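Local coordinates for omega transaminase (Pseudomonas sp., PDB 5LHA), which probably catalyses PLP-dependent transfer of an amino group between an amine donor and a carbonyl acceptor, as a fold type I, class-III aminotransferase, at residues E12-N16 with D49-Q53; H96-L102 with G333-A339; G146-S152 with Q223-I229; P190-R194 with G379-G383; V267-S273 with K384-I388. All blocks are in the same frame, centred on the assembly; numbering follows the deposited sequence.

Along the chain contact 1 closes before any other opens; contact 3 is nested inside the loop closed by contact 2, contact 4 crosses contacts 2, 3 and 5, and contacts 2 and 5 also cross. Contacts 1 and 3 lie on opposite sides of the chain's centre, their own centres 49 Å apart. Contact 3 pairs strands 149-153 and 225-230 of the mostly parallel sheet. Contacts 1, 4 and 5 meet the other sheet, 4 and 5 through neighbouring strands 378-384 and 387-393, where V381 CG1 and I388 CG2 are 3.7 Å apart. Contact 5 reaches the bound PMP. Y14 of contact 1 bonds D101 of contact 2 in a second subunit, joining the two across the interface.

Contact 1 (E12-N16 with D49-Q53); sequences EKYKN and DIDGQ
Both segments are irregular. E12-N16 is a coil at the start of the modelled chain, and D49-G52 forms a type I beta turn closed by G52 N to D49 O (3.0 Å). The CA atoms of E12 and I50 come nearest, at 6.8 Å. About 259 Å² is buried in all.

D49 N also bonds Q53 O (3.1 Å), which makes this a type I turn with a G1 bulge; G52 suits the bulge, since its phi of 72° is easiest for glycine. D49, chi1 p, braces the turn from inside, accepting at OD1 from Q53 N (2.9 Å) and, weakly, from D51 N (2.9 Å).

One ionic bond crosses: K15, extended at chi1 and chi2 (t, t) and bent at chi3 (m), carries NZ to 2.9 Å from D51 OD1. A long lysine can span the gap in this surface ion pair, both residues being exposed.

Apolar contact centres on I50, with chi1 p and chi2 t. Its CD1 lies 4.0 Å from Y14 CB and 4.2 Å from K15 CB, so a branched aliphatic side chain fills the hollow of the coil. E12 OE2 is merely close, 3.7 Å from I50 CB.

This surface contact joins the N-terminal coil to the hairpin turn between strands 46-49 and 54-57. I50 also bonds through its backbone to V38 of strand 37-43, while Y14 OH hydrogen-bonds D101 of a second subunit.

Contact 2 (H96-L102 with G333-A339); sequences HPRVFDL and GHPTACA
Helices 97-102 and 335-339 run roughly parallel, their axes 8.5 Å apart at closest approach and crossing at 37°. The nearest CA pairs are V99 with G333 (5.3 Å) and R98 with P335 (5.5 Å). H96 and H334 occupy the N-cap positions; H334 ND1 accepts weakly from T336 N (3.2 Å) and A337 N (3.4 Å). G333 has phi 78°, and a CB there would crowd V99 CG2. In this buried pairing of helix starts at the subunit interface, H334 NE2 bonds G298 O of a second subunit; the H334 side chain lies about 9 Å from a bound PMP. H96, chi1 p, lays its ring against P335, whose CG sits 3.6 Å from the ring centroid in a CH-pi contact, while H96 NE2 donates a weak hydrogen bond to G333 O (2.7 Å). Small C338 enters between the helices: its CB is 3.9 Å from R98 CB and its SG 3.9 Å from L102 CD2. R98 forms salt bridges with D101 (NE to OD2 3.0 Å) and E84 of helix 72-85.

Contact 3 (G146-S152 with Q223-I229); sequences GRTRFLS and QTIAALI
Strands 149-152 and 225-229 run parallel, their axes 4.7 Å apart at closest approach and 21° from exact alignment. R149 pairs with I225, F150 with A227 and L151 with L228; the register shifts by one between R149 and F150, a beta bulge in which A226 is the extra residue. R149 O accepts from A226 N (2.6 Å); beyond the bulge L151 N bonds A227 O and I229 N bonds L151 O, each 2.9 Å. These are adjacent strands of the mostly parallel sheet of the fold type I aminotransferase core. On one face L151 (chi1 m, chi2 t) wedges between I225 (CG to CG2 4.2 Å) and L228 (CB to CG 4.1 Å). F150 (chi1 m) and A227 share the other face, CD1 to A227 CB 4.2 Å. The A226 methyl points at the neighbouring strand and meets F150 CE1 at 3.8 Å; both alanines are small enough to leave the ring room. Just before strand 149-152, R147 NH1 bonds I225 O (3.2 Å) and its NH2 bonds H257 O.

Contact 4 (P190-R194 with G379-G383); sequences PWLYR and GEVRG
Here a loop following strand 184-187 of the mostly parallel sheet packs against strand 378-384, an edge strand, within this chain, of the other sheet of this class-III aminotransferase. The approach is through side chains: the nearest CA pair, Y193 and E380, is 8.0 Å apart, and about 236 Å² is buried. P190 leads the loop in, packed on P242 and P243. W191, chi1 t, then brings its indole to R382, CZ2 lying 3.5 Å from NH2, with W191 NE1 over one face of the guanidinium. R382, chi1 p and then extended, is held by E380 within the strand, NH1 to OE2 2.7 Å, a salt bridge between alternate residues on the same side of the strand. L192 turns to helix 202-220, whereas Y193, also chi1 t, points at the strand. E380 CG lies over its ring face, 3.9 Å from the centroid in a CH-pi contact, and E380 CD is 3.5 Å from Y193 CD1. R194 follows, and a second acid, D391, binds both it and R382, pinning R194 to strand 387-393. At the far end of the Y193 ring glycine is required, because a CB on G379 would collide with the phenol. Y193 OH stands 3.1 Å from G379 CA and 2.5 Å from a water, which donates weakly to G379 O at 3.4 Å.

Contact 5 (V267-S273 with K384-I388); sequences VTGFGRS and KGLMI
R272 binds the backbone of L386 twice: its carbonyl O accepts from L386 N (2.5 Å), and its guanidinium NH1 donates to L386 O (2.6 Å). To reach that oxygen the side chain runs out extended (chi1 and chi2 t) and folds at chi3 (m). Arginine suits the place because its several donors also serve P434 O through NH1 and N66 through NH2. The backbones come close here, the CA atoms of S273 and G385 being 3.8 Å apart and those of R272 and L386 5.2 Å. G385 CA approaches R272 O at 3.1 Å and S273 CA approaches K384 O at 3.5 Å, both CA-H...O contacts. Only glycine fits at 385: its phi is 65°, and a CB would run into R272 O and S273 CA. Residues 384-387 make the tight connection between antiparallel strands 378-384 and 387-393, with K384 N bonded to M387 O (3.1 Å). The loop they meet follows strand 260-264 and contains a type II turn, T268 to G271, with F270 at its positive-phi third position. This loop borders the cofactor site of the fold type I enzyme, for V267 touches the bound PMP. Farther out, M387 (chi1 p, chi2 t, chi3 m) bends its flexible thioether against the loop, CE 3.9 Å from V267 CG1 and SD 4.3 Å from T268 CG2. W63 packs against V267, R272 and M387 alike.

Contact 1 (E12-N16 with D49-Q53)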
# COMPACT_ATOMS: atom_id res chain seq x y z
N GLU A 12 -12.75 -12.14 -49.12
CA GLU A 12 -11.74 -11.98 -48.07
C GLU A 12 -11.75 -13.13 -47.07
O GLU A 12 -12.81 -13.51 -46.55
CB GLU A 12 -11.95 -10.65 -47.35
CG GLU A 12 -13.38 -10.40 -46.89
CD GLU A 12 -13.70 -8.92 -46.70
OE1 GLU A 12 -12.77 -8.12 -46.45
OE2 GLU A 12 -14.89 -8.56 -46.82
N LYS A 13 -10.57 -13.67 -46.78
CA LYS A 13 -10.42 -14.89 -45.98
C LYS A 13 -9.99 -14.61 -44.55
O LYS A 13 -9.05 -15.22 -44.03
CB LYS A 13 -9.44 -15.84 -46.67
CG LYS A 13 -9.90 -16.32 -48.04
CD LYS A 13 -11.33 -16.82 -48.00
CE LYS A 13 -11.76 -17.33 -49.35
NZ LYS A 13 -13.15 -17.84 -49.34
N TYR A 14 -10.67 -13.69 -43.87
CA TYR A 14 -10.50 -13.50 -42.44
C TYR A 14 -11.43 -14.40 -41.63
O TYR A 14 -11.37 -14.37 -40.39
CB TYR A 14 -10.74 -12.04 -42.05
CG TYR A 14 -9.63 -11.12 -42.47
CD1 TYR A 14 -8.47 -11.01 -41.71
CD2 TYR A 14 -9.72 -10.38 -43.63
CE1 TYR A 14 -7.44 -10.18 -42.11
CE2 TYR A 14 -8.70 -9.54 -44.04
CZ TYR A 14 -7.56 -9.44 -43.27
OH TYR A 14 -6.54 -8.60 -43.68
N LYS A 15 -12.28 -15.18 -42.29
CA LYS A 15 -13.22 -16.04 -41.57
C LYS A 15 -12.49 -17.21 -40.90
O LYS A 15 -12.76 -17.53 -39.73
CB LYS A 15 -14.30 -16.53 -42.53
CG LYS A 15 -15.39 -17.39 -41.88
CD LYS A 15 -16.46 -17.77 -42.90
CE LYS A 15 -17.14 -16.53 -43.46
NZ LYS A 15 -18.29 -16.86 -44.36
N ASN A 16 -11.57 -17.86 -41.62
CA ASN A 16 -10.73 -18.90 -41.04
C ASN A 16 -9.44 -18.38 -40.39
O ASN A 16 -8.72 -19.19 -39.79
CB ASN A 16 -10.35 -19.97 -42.09
CG ASN A 16 -11.51 -20.91 -42.42
OD1 ASN A 16 -12.10 -20.84 -43.51
ND2 ASN A 16 -11.82 -21.81 -41.50
N ASP A 49 -19.80 -6.19 -42.24
CA ASP A 49 -18.80 -7.17 -41.86
C ASP A 49 -18.16 -7.77 -43.11
O ASP A 49 -18.47 -7.40 -44.24
CB ASP A 49 -19.41 -8.23 -40.94
CG ASP A 49 -20.51 -9.04 -41.61
OD1 ASP A 49 -20.64 -9.01 -42.84
OD2 ASP A 49 -21.25 -9.72 -40.87
N ILE A 50 -17.21 -8.69 -42.91
CA ILE A 50 -16.53 -9.35 -44.02
C ILE A 50 -17.44 -10.27 -44.81
O ILE A 50 -17.04 -10.76 -45.87
CB ILE A 50 -15.32 -10.19 -43.54
CG1 ILE A 50 -15.78 -11.26 -42.53
CG2 ILE A 50 -14.25 -9.27 -42.99
CD1 ILE A 50 -14.75 -12.36 -42.22
N ASP A 51 -18.64 -10.55 -44.32
CA ASP A 51 -19.64 -11.31 -45.05
C ASP A 51 -20.60 -10.41 -45.80
O ASP A 51 -21.60 -10.90 -46.33
CB ASP A 51 -20.41 -12.23 -44.10
CG ASP A 51 -19.54 -13.32 -43.50
OD1 ASP A 51 -18.84 -14.03 -44.26
OD2 ASP A 51 -19.54 -13.48 -42.25
N GLY A 52 -20.32 -9.11 -45.87
CA GLY A 52 -21.16 -8.18 -46.59
C GLY A 52 -22.50 -7.87 -45.95
O GLY A 52 -23.34 -7.23 -46.60
N GLN A 53 -22.74 -8.30 -44.72
CA GLN A 53 -23.99 -7.97 -44.04
C GLN A 53 -23.88 -6.60 -43.38
O GLN A 53 -22.87 -6.29 -42.74
CB GLN A 53 -24.34 -9.04 -43.00
CG GLN A 53 -24.43 -10.45 -43.56
CD GLN A 53 -25.70 -10.67 -44.37
OE1 GLN A 53 -26.80 -10.36 -43.91
NE2 GLN A 53 -25.55 -11.20 -45.59

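Contact 2 (H96-L102 with G333-A339)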
# COMPACT_ATOMS: atom_id res chain seq x y z
N HIS A 96 4.34 22.87 -31.25
CA HIS A 96 3.98 22.93 -32.65
C HIS A 96 2.61 23.58 -32.74
O HIS A 96 1.89 23.65 -31.73
CB HIS A 96 3.95 21.53 -33.28
CG HIS A 96 3.02 20.58 -32.59
ND1 HIS A 96 1.67 20.56 -32.83
CD2 HIS A 96 3.26 19.60 -31.69
CE1 HIS A 96 1.10 19.63 -32.09
NE2 HIS A 96 2.05 19.02 -31.39
N PRO A 97 2.21 24.07 -33.91
CA PRO A 97 0.99 24.91 -33.96
C PRO A 97 -0.29 24.21 -33.51
O PRO A 97 -1.09 24.82 -32.79
CB PRO A 97 0.93 25.34 -35.43
CG PRO A 97 2.35 25.37 -35.86
CD PRO A 97 3.00 24.20 -35.16
N ARG A 98 -0.50 22.94 -33.90
CA ARG A 98 -1.79 22.29 -33.69
C ARG A 98 -2.13 22.15 -32.22
O ARG A 98 -3.32 22.17 -31.86
CB ARG A 98 -1.81 20.91 -34.35
CG ARG A 98 -1.79 20.91 -35.87
CD ARG A 98 -3.00 21.60 -36.51
NE ARG A 98 -2.83 23.05 -36.63
CZ ARG A 98 -1.98 23.65 -37.46
NH1 ARG A 98 -1.20 22.93 -38.25
NH2 ARG A 98 -1.91 24.97 -37.50
N VAL A 99 -1.13 21.95 -31.35
CA VAL A 99 -1.40 21.81 -29.92
C VAL A 99 -1.83 23.14 -29.31
O VAL A 99 -2.66 23.18 -28.39
CB VAL A 99 -0.18 21.20 -29.21
CG1 VAL A 99 1.03 22.08 -29.32
CG2 VAL A 99 -0.50 20.97 -27.75
N PHE A 100 -1.27 24.26 -29.78
CA PHE A 100 -1.79 25.56 -29.39
C PHE A 100 -3.26 25.68 -29.74
O PHE A 100 -4.08 26.07 -28.90
CB PHE A 100 -1.01 26.67 -30.10
CG PHE A 100 0.32 26.98 -29.49
CD1 PHE A 100 1.46 26.38 -29.99
CD2 PHE A 100 0.43 27.89 -28.46
CE1 PHE A 100 2.69 26.68 -29.45
CE2 PHE A 100 1.66 28.19 -27.92
CZ PHE A 100 2.79 27.58 -28.41
N ASP A 101 -3.61 25.34 -30.98
CA ASP A 101 -4.97 25.58 -31.47
C ASP A 101 -6.00 24.87 -30.61
O ASP A 101 -6.98 25.48 -30.18
CB ASP A 101 -5.08 25.11 -32.93
CG ASP A 101 -4.13 25.84 -33.86
OD1 ASP A 101 -3.68 26.95 -33.52
OD2 ASP A 101 -3.83 25.29 -34.94
N LEU A 102 -5.79 23.57 -30.34
CA LEU A 102 -6.76 22.76 -29.61
C LEU A 102 -6.82 23.13 -28.13
O LEU A 102 -7.89 23.10 -27.52
CB LEU A 102 -6.44 21.28 -29.79
CG LEU A 102 -7.42 20.27 -29.20
CD1 LEU A 102 -8.81 20.50 -29.77
CD2 LEU A 102 -6.96 18.85 -29.46
N GLY A 333 -0.39 15.74 -27.28
CA GLY A 333 -0.47 16.83 -28.23
C GLY A 333 -0.19 16.45 -29.67
O GLY A 333 0.19 17.32 -30.46
N HIS A 334 -0.36 15.18 -30.02
CA HIS A 334 -0.05 14.65 -31.34
C HIS A 334 -0.66 15.53 -32.43
O HIS A 334 -1.88 15.77 -32.42
CB HIS A 334 -0.57 13.21 -31.44
CG HIS A 334 -0.05 12.45 -32.63
ND1 HIS A 334 -0.54 12.65 -33.90
CD2 HIS A 334 0.91 11.50 -32.73
CE1 HIS A 334 0.10 11.85 -34.74
NE2 HIS A 334 0.98 11.15 -34.06
N PRO A 335 0.14 16.05 -33.37
CA PRO A 335 -0.40 17.02 -34.34
C PRO A 335 -1.52 16.44 -35.17
O PRO A 335 -2.52 17.13 -35.40
CB PRO A 335 0.83 17.40 -35.18
CG PRO A 335 2.01 17.06 -34.34
CD PRO A 335 1.61 15.94 -33.43
N THR A 336 -1.39 15.20 -35.65
CA THR A 336 -2.47 14.65 -36.44
C THR A 336 -3.73 14.49 -35.59
O THR A 336 -4.83 14.83 -36.03
CB THR A 336 -2.05 13.31 -37.06
OG1 THR A 336 -0.80 13.48 -37.74
CG2 THR A 336 -3.10 12.84 -38.06
N ALA A 337 -3.56 14.04 -34.34
CA ALA A 337 -4.71 13.89 -33.44
C ALA A 337 -5.41 15.22 -33.21
O ALA A 337 -6.63 15.31 -33.28
CB ALA A 337 -4.25 13.29 -32.11
N CYS A 338 -4.64 16.27 -32.95
CA CYS A 338 -5.24 17.57 -32.71
C CYS A 338 -6.01 18.05 -33.93
O CYS A 338 -7.18 18.45 -33.83
CB CYS A 338 -4.15 18.57 -32.33
SG CYS A 338 -3.35 18.22 -30.74
N ALA A 339 -5.37 17.99 -35.11
CA ALA A 339 -6.00 18.39 -36.37
C ALA A 339 -7.34 17.71 -36.57
O ALA A 339 -8.32 18.36 -36.97
CB ALA A 339 -5.06 18.08 -37.54

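Contact 3 (G146-S152 with Q223-I229)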
# COMPACT_ATOMS: atom_id res chain seq x y z
N GLY A 146 -0.64 15.78 2.87
CA GLY A 146 -1.51 14.79 3.49
C GLY A 146 -2.72 14.42 2.67
O GLY A 146 -3.38 13.42 2.98
N ARG A 147 -3.03 15.20 1.64
CA ARG A 147 -4.19 15.00 0.77
C ARG A 147 -3.86 13.98 -0.31
O ARG A 147 -3.34 14.31 -1.38
CB ARG A 147 -4.61 16.34 0.17
CG ARG A 147 -5.07 17.36 1.21
CD ARG A 147 -6.58 17.38 1.27
NE ARG A 147 -7.12 18.62 1.79
CZ ARG A 147 -8.41 18.96 1.72
NH1 ARG A 147 -9.28 18.15 1.13
NH2 ARG A 147 -8.82 20.10 2.23
N THR A 148 -4.18 12.70 -0.05
CA THR A 148 -3.72 11.62 -0.92
C THR A 148 -4.82 10.65 -1.39
O THR A 148 -4.70 10.03 -2.45
CB THR A 148 -2.60 10.87 -0.19
OG1 THR A 148 -1.97 9.93 -1.06
CG2 THR A 148 -3.15 10.16 1.02
N ARG A 149 -5.88 10.51 -0.60
CA ARG A 149 -6.90 9.51 -0.88
C ARG A 149 -7.86 9.97 -1.98
O ARG A 149 -8.04 11.17 -2.22
CB ARG A 149 -7.66 9.19 0.40
CG ARG A 149 -6.79 8.53 1.47
CD ARG A 149 -7.55 8.50 2.76
NE ARG A 149 -6.82 7.84 3.84
CZ ARG A 149 -7.13 7.96 5.13
NH1 ARG A 149 -8.12 8.76 5.51
NH2 ARG A 149 -6.41 7.32 6.04
N PHE A 150 -8.51 9.00 -2.62
CA PHE A 150 -9.45 9.25 -3.71
C PHE A 150 -10.78 8.59 -3.39
O PHE A 150 -10.81 7.47 -2.86
CB PHE A 150 -8.93 8.71 -5.06
CG PHE A 150 -7.62 9.33 -5.53
CD1 PHE A 150 -7.51 10.69 -5.76
CD2 PHE A 150 -6.52 8.53 -5.81
CE1 PHE A 150 -6.32 11.24 -6.21
CE2 PHE A 150 -5.33 9.08 -6.27
CZ PHE A 150 -5.23 10.44 -6.47
N LEU A 151 -11.88 9.26 -3.72
CA LEU A 151 -13.21 8.68 -3.62
C LEU A 151 -13.78 8.42 -5.01
O LEU A 151 -13.54 9.19 -5.94
CB LEU A 151 -14.17 9.61 -2.86
CG LEU A 151 -13.79 10.06 -1.44
CD1 LEU A 151 -14.83 11.02 -0.85
CD2 LEU A 151 -13.57 8.88 -0.50
N SER A 152 -14.57 7.35 -5.13
CA SER A 152 -15.28 7.08 -6.37
C SER A 152 -16.54 6.30 -6.02
O SER A 152 -16.78 5.96 -4.85
CB SER A 152 -14.41 6.35 -7.41
OG SER A 152 -14.06 5.03 -7.02
N GLN A 223 -8.74 16.16 5.48
CA GLN A 223 -7.36 16.53 5.20
C GLN A 223 -6.54 15.43 4.54
O GLN A 223 -5.40 15.68 4.14
CB GLN A 223 -6.66 16.99 6.49
CG GLN A 223 -6.47 15.91 7.55
CD GLN A 223 -7.70 15.68 8.42
OE1 GLN A 223 -8.78 16.21 8.15
NE2 GLN A 223 -7.54 14.87 9.46
N THR A 224 -7.07 14.22 4.40
CA THR A 224 -6.36 13.15 3.70
C THR A 224 -6.87 12.89 2.29
O THR A 224 -6.30 12.04 1.59
CB THR A 224 -6.43 11.85 4.52
OG1 THR A 224 -7.79 11.40 4.59
CG2 THR A 224 -5.89 12.06 5.91
N ILE A 225 -7.88 13.61 1.82
CA ILE A 225 -8.60 13.26 0.60
C ILE A 225 -8.22 14.24 -0.51
O ILE A 225 -8.40 15.46 -0.37
CB ILE A 225 -10.11 13.23 0.84
CG1 ILE A 225 -10.43 12.27 2.00
CG2 ILE A 225 -10.84 12.80 -0.42
CD1 ILE A 225 -11.86 12.30 2.46
N ALA A 226 -7.70 13.71 -1.61
CA ALA A 226 -7.26 14.54 -2.73
C ALA A 226 -8.41 14.88 -3.67
O ALA A 226 -8.58 16.05 -4.04
CB ALA A 226 -6.14 13.84 -3.50
N ALA A 227 -9.20 13.89 -4.08
CA ALA A 227 -10.23 14.17 -5.07
C ALA A 227 -11.33 13.11 -5.01
O ALA A 227 -11.14 12.01 -4.48
CB ALA A 227 -9.64 14.24 -6.47
N LEU A 228 -12.49 13.50 -5.53
CA LEU A 228 -13.60 12.60 -5.82
C LEU A 228 -13.81 12.56 -7.32
O LEU A 228 -13.90 13.61 -7.96
CB LEU A 228 -14.88 13.07 -5.11
CG LEU A 228 -16.18 12.27 -5.18
CD1 LEU A 228 -17.01 12.55 -3.94
CD2 LEU A 228 -16.99 12.60 -6.42
N ILE A 229 -13.92 11.36 -7.89
CA ILE A 229 -14.10 11.19 -9.32
C ILE A 229 -15.43 10.50 -9.59
O ILE A 229 -15.79 9.53 -8.91
CB ILE A 229 -12.92 10.41 -9.95
CG1 ILE A 229 -13.11 10.28 -11.46
CG2 ILE A 229 -12.71 9.06 -9.25
CD1 ILE A 229 -11.87 9.81 -12.18

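Contact 4 (P190-R194 with G379-G383)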
# COMPACT_ATOMS: atom_id res chain seq x y z
N PRO A 190 -26.12 6.67 -6.73
CA PRO A 190 -27.56 6.96 -6.68
C PRO A 190 -28.32 6.30 -7.82
O PRO A 190 -28.70 6.94 -8.81
CB PRO A 190 -27.61 8.49 -6.74
CG PRO A 190 -26.38 8.86 -7.47
CD PRO A 190 -25.33 7.88 -7.05
N TRP A 191 -28.52 4.98 -7.67
CA TRP A 191 -29.09 4.09 -8.68
C TRP A 191 -30.48 3.69 -8.21
O TRP A 191 -30.63 2.99 -7.20
CB TRP A 191 -28.20 2.87 -8.86
CG TRP A 191 -28.56 1.94 -10.01
CD1 TRP A 191 -29.46 2.18 -11.02
CD2 TRP A 191 -28.02 0.64 -10.25
NE1 TRP A 191 -29.50 1.10 -11.87
CE2 TRP A 191 -28.64 0.14 -11.42
CE3 TRP A 191 -27.08 -0.16 -9.59
CZ2 TRP A 191 -28.34 -1.12 -11.94
CZ3 TRP A 191 -26.79 -1.41 -10.11
CH2 TRP A 191 -27.41 -1.87 -11.28
N LEU A 192 -31.51 4.17 -8.91
CA LEU A 192 -32.88 3.94 -8.46
C LEU A 192 -33.28 2.47 -8.57
O LEU A 192 -33.99 1.94 -7.71
CB LEU A 192 -33.84 4.81 -9.28
CG LEU A 192 -33.88 6.31 -9.03
CD1 LEU A 192 -34.20 7.03 -10.34
CD2 LEU A 192 -34.92 6.62 -7.98
N TYR A 193 -32.79 1.78 -9.61
CA TYR A 193 -33.21 0.41 -9.83
C TYR A 193 -32.64 -0.54 -8.77
O TYR A 193 -33.33 -1.48 -8.35
CB TYR A 193 -32.83 -0.04 -11.25
CG TYR A 193 -33.63 -1.23 -11.72
CD1 TYR A 193 -35.01 -1.16 -11.87
CD2 TYR A 193 -33.01 -2.45 -11.99
CE1 TYR A 193 -35.75 -2.25 -12.28
CE2 TYR A 193 -33.74 -3.55 -12.41
CZ TYR A 193 -35.12 -3.45 -12.55
OH TYR A 193 -35.85 -4.54 -12.95
N ARG A 194 -31.40 -0.32 -8.34
CA ARG A 194 -30.75 -1.17 -7.33
C ARG A 194 -29.94 -0.28 -6.39
O ARG A 194 -28.95 0.32 -6.83
CB ARG A 194 -29.83 -2.22 -7.96
CG ARG A 194 -30.51 -3.27 -8.82
CD ARG A 194 -29.54 -4.37 -9.19
NE ARG A 194 -30.12 -5.36 -10.10
CZ ARG A 194 -30.21 -5.21 -11.42
NH1 ARG A 194 -29.73 -4.12 -12.01
NH2 ARG A 194 -30.76 -6.17 -12.15
N GLY A 379 -36.29 -5.73 -17.25
CA GLY A 379 -36.55 -5.11 -15.96
C GLY A 379 -36.93 -3.65 -16.03
O GLY A 379 -38.00 -3.26 -15.57
N GLU A 380 -36.06 -2.83 -16.63
CA GLU A 380 -36.38 -1.44 -16.94
C GLU A 380 -35.49 -1.00 -18.09
O GLU A 380 -34.52 -1.67 -18.45
CB GLU A 380 -36.19 -0.50 -15.74
CG GLU A 380 -34.74 -0.22 -15.37
CD GLU A 380 -34.57 1.06 -14.55
OE1 GLU A 380 -35.57 1.60 -14.05
OE2 GLU A 380 -33.42 1.53 -14.42
N VAL A 381 -35.85 0.14 -18.68
CA VAL A 381 -35.04 0.79 -19.71
C VAL A 381 -34.80 2.23 -19.27
O VAL A 381 -35.75 2.99 -19.06
CB VAL A 381 -35.72 0.76 -21.09
CG1 VAL A 381 -34.84 1.42 -22.14
CG2 VAL A 381 -36.03 -0.68 -21.49
N ARG A 382 -33.52 2.60 -19.13
CA ARG A 382 -33.14 3.92 -18.65
C ARG A 382 -32.12 4.53 -19.59
O ARG A 382 -31.46 3.84 -20.36
CB ARG A 382 -32.56 3.86 -17.24
CG ARG A 382 -31.64 2.67 -17.03
CD ARG A 382 -30.88 2.75 -15.73
NE ARG A 382 -29.84 1.73 -15.67
CZ ARG A 382 -30.07 0.45 -15.36
NH1 ARG A 382 -31.30 0.04 -15.06
NH2 ARG A 382 -29.07 -0.42 -15.32
N GLY A 383 -31.99 5.85 -19.51
CA GLY A 383 -31.09 6.55 -20.40
C GLY A 383 -31.20 8.04 -20.24
O GLY A 383 -32.09 8.57 -19.58
O HOH W 1 -38.33 -4.43 -12.41

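Contact 5 (V267-S273 with K384-I388)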
# COMPACT_ATOMS: atom_id res chain seq x y z
N VAL A 267 -17.15 9.57 -21.77
CA VAL A 267 -18.33 9.16 -22.53
C VAL A 267 -19.30 10.33 -22.74
O VAL A 267 -19.79 10.54 -23.86
CB VAL A 267 -19.02 7.95 -21.86
CG1 VAL A 267 -20.33 7.61 -22.56
CG2 VAL A 267 -18.10 6.74 -21.89
N THR A 268 -19.58 11.08 -21.67
CA THR A 268 -20.54 12.19 -21.72
C THR A 268 -19.98 13.44 -22.40
O THR A 268 -20.76 14.35 -22.71
CB THR A 268 -20.97 12.58 -20.31
OG1 THR A 268 -19.81 12.94 -19.55
CG2 THR A 268 -21.68 11.42 -19.62
N GLY A 269 -18.67 13.53 -22.57
CA GLY A 269 -18.08 14.67 -23.24
C GLY A 269 -18.56 14.84 -24.66
O GLY A 269 -18.56 13.89 -25.45
N PHE A 270 -18.99 16.06 -24.97
CA PHE A 270 -19.33 16.51 -26.31
C PHE A 270 -20.69 16.02 -26.80
O PHE A 270 -20.89 15.89 -28.02
CB PHE A 270 -18.22 16.16 -27.31
CG PHE A 270 -16.86 16.67 -26.90
CD1 PHE A 270 -16.56 18.02 -26.97
CD2 PHE A 270 -15.90 15.80 -26.39
CE1 PHE A 270 -15.32 18.49 -26.57
CE2 PHE A 270 -14.66 16.26 -25.99
CZ PHE A 270 -14.37 17.61 -26.08
N GLY A 271 -21.63 15.69 -25.91
CA GLY A 271 -23.02 15.69 -26.32
C GLY A 271 -23.91 14.48 -26.07
O GLY A 271 -25.12 14.60 -26.23
N ARG A 272 -23.34 13.33 -25.70
CA ARG A 272 -24.13 12.10 -25.71
C ARG A 272 -25.36 12.20 -24.80
O ARG A 272 -26.41 11.62 -25.11
CB ARG A 272 -23.27 10.89 -25.31
CG ARG A 272 -24.03 9.56 -25.39
CD ARG A 272 -23.11 8.36 -25.47
NE ARG A 272 -22.38 8.27 -26.73
CZ ARG A 272 -22.88 7.79 -27.87
NH1 ARG A 272 -24.13 7.35 -27.93
NH2 ARG A 272 -22.12 7.75 -28.96
N SER A 273 -25.25 12.92 -23.68
CA SER A 273 -26.33 12.98 -22.71
C SER A 273 -27.21 14.22 -22.86
O SER A 273 -28.09 14.43 -22.03
CB SER A 273 -25.76 12.93 -21.29
OG SER A 273 -25.24 14.19 -20.90
N LYS A 384 -30.26 8.72 -20.90
CA LYS A 384 -30.23 10.18 -20.96
C LYS A 384 -29.43 10.57 -22.20
O LYS A 384 -28.28 10.15 -22.34
CB LYS A 384 -29.61 10.78 -19.70
CG LYS A 384 -29.67 12.28 -19.66
CD LYS A 384 -29.06 12.82 -18.39
CE LYS A 384 -28.97 14.34 -18.42
NZ LYS A 384 -30.28 15.00 -18.20
N GLY A 385 -30.04 11.34 -23.10
CA GLY A 385 -29.41 11.54 -24.41
C GLY A 385 -29.35 10.22 -25.16
O GLY A 385 -30.31 9.45 -25.18
N LEU A 386 -28.21 9.96 -25.81
CA LEU A 386 -28.04 8.73 -26.60
C LEU A 386 -27.16 7.70 -25.90
O LEU A 386 -26.36 7.02 -26.55
CB LEU A 386 -27.49 9.04 -27.99
CG LEU A 386 -28.56 9.63 -28.91
CD1 LEU A 386 -27.94 10.17 -30.19
CD2 LEU A 386 -29.63 8.58 -29.19
N MET A 387 -27.29 7.57 -24.58
CA MET A 387 -26.82 6.40 -23.83
C MET A 387 -28.02 5.80 -23.10
O MET A 387 -28.71 6.50 -22.35
CB MET A 387 -25.69 6.74 -22.86
CG MET A 387 -25.95 7.90 -21.92
SD MET A 387 -24.42 8.63 -21.30
CE MET A 387 -23.62 7.24 -20.51
N ILE A 388 -28.28 4.53 -23.35
CA ILE A 388 -29.45 3.83 -22.83
C ILE A 388 -29.02 2.42 -22.45
O ILE A 388 -28.12 1.84 -23.08
CB ILE A 388 -30.61 3.81 -23.85
CG1 ILE A 388 -31.22 5.20 -24.02
CG2 ILE A 388 -31.69 2.81 -23.45
CD1 ILE A 388 -32.06 5.35 -25.26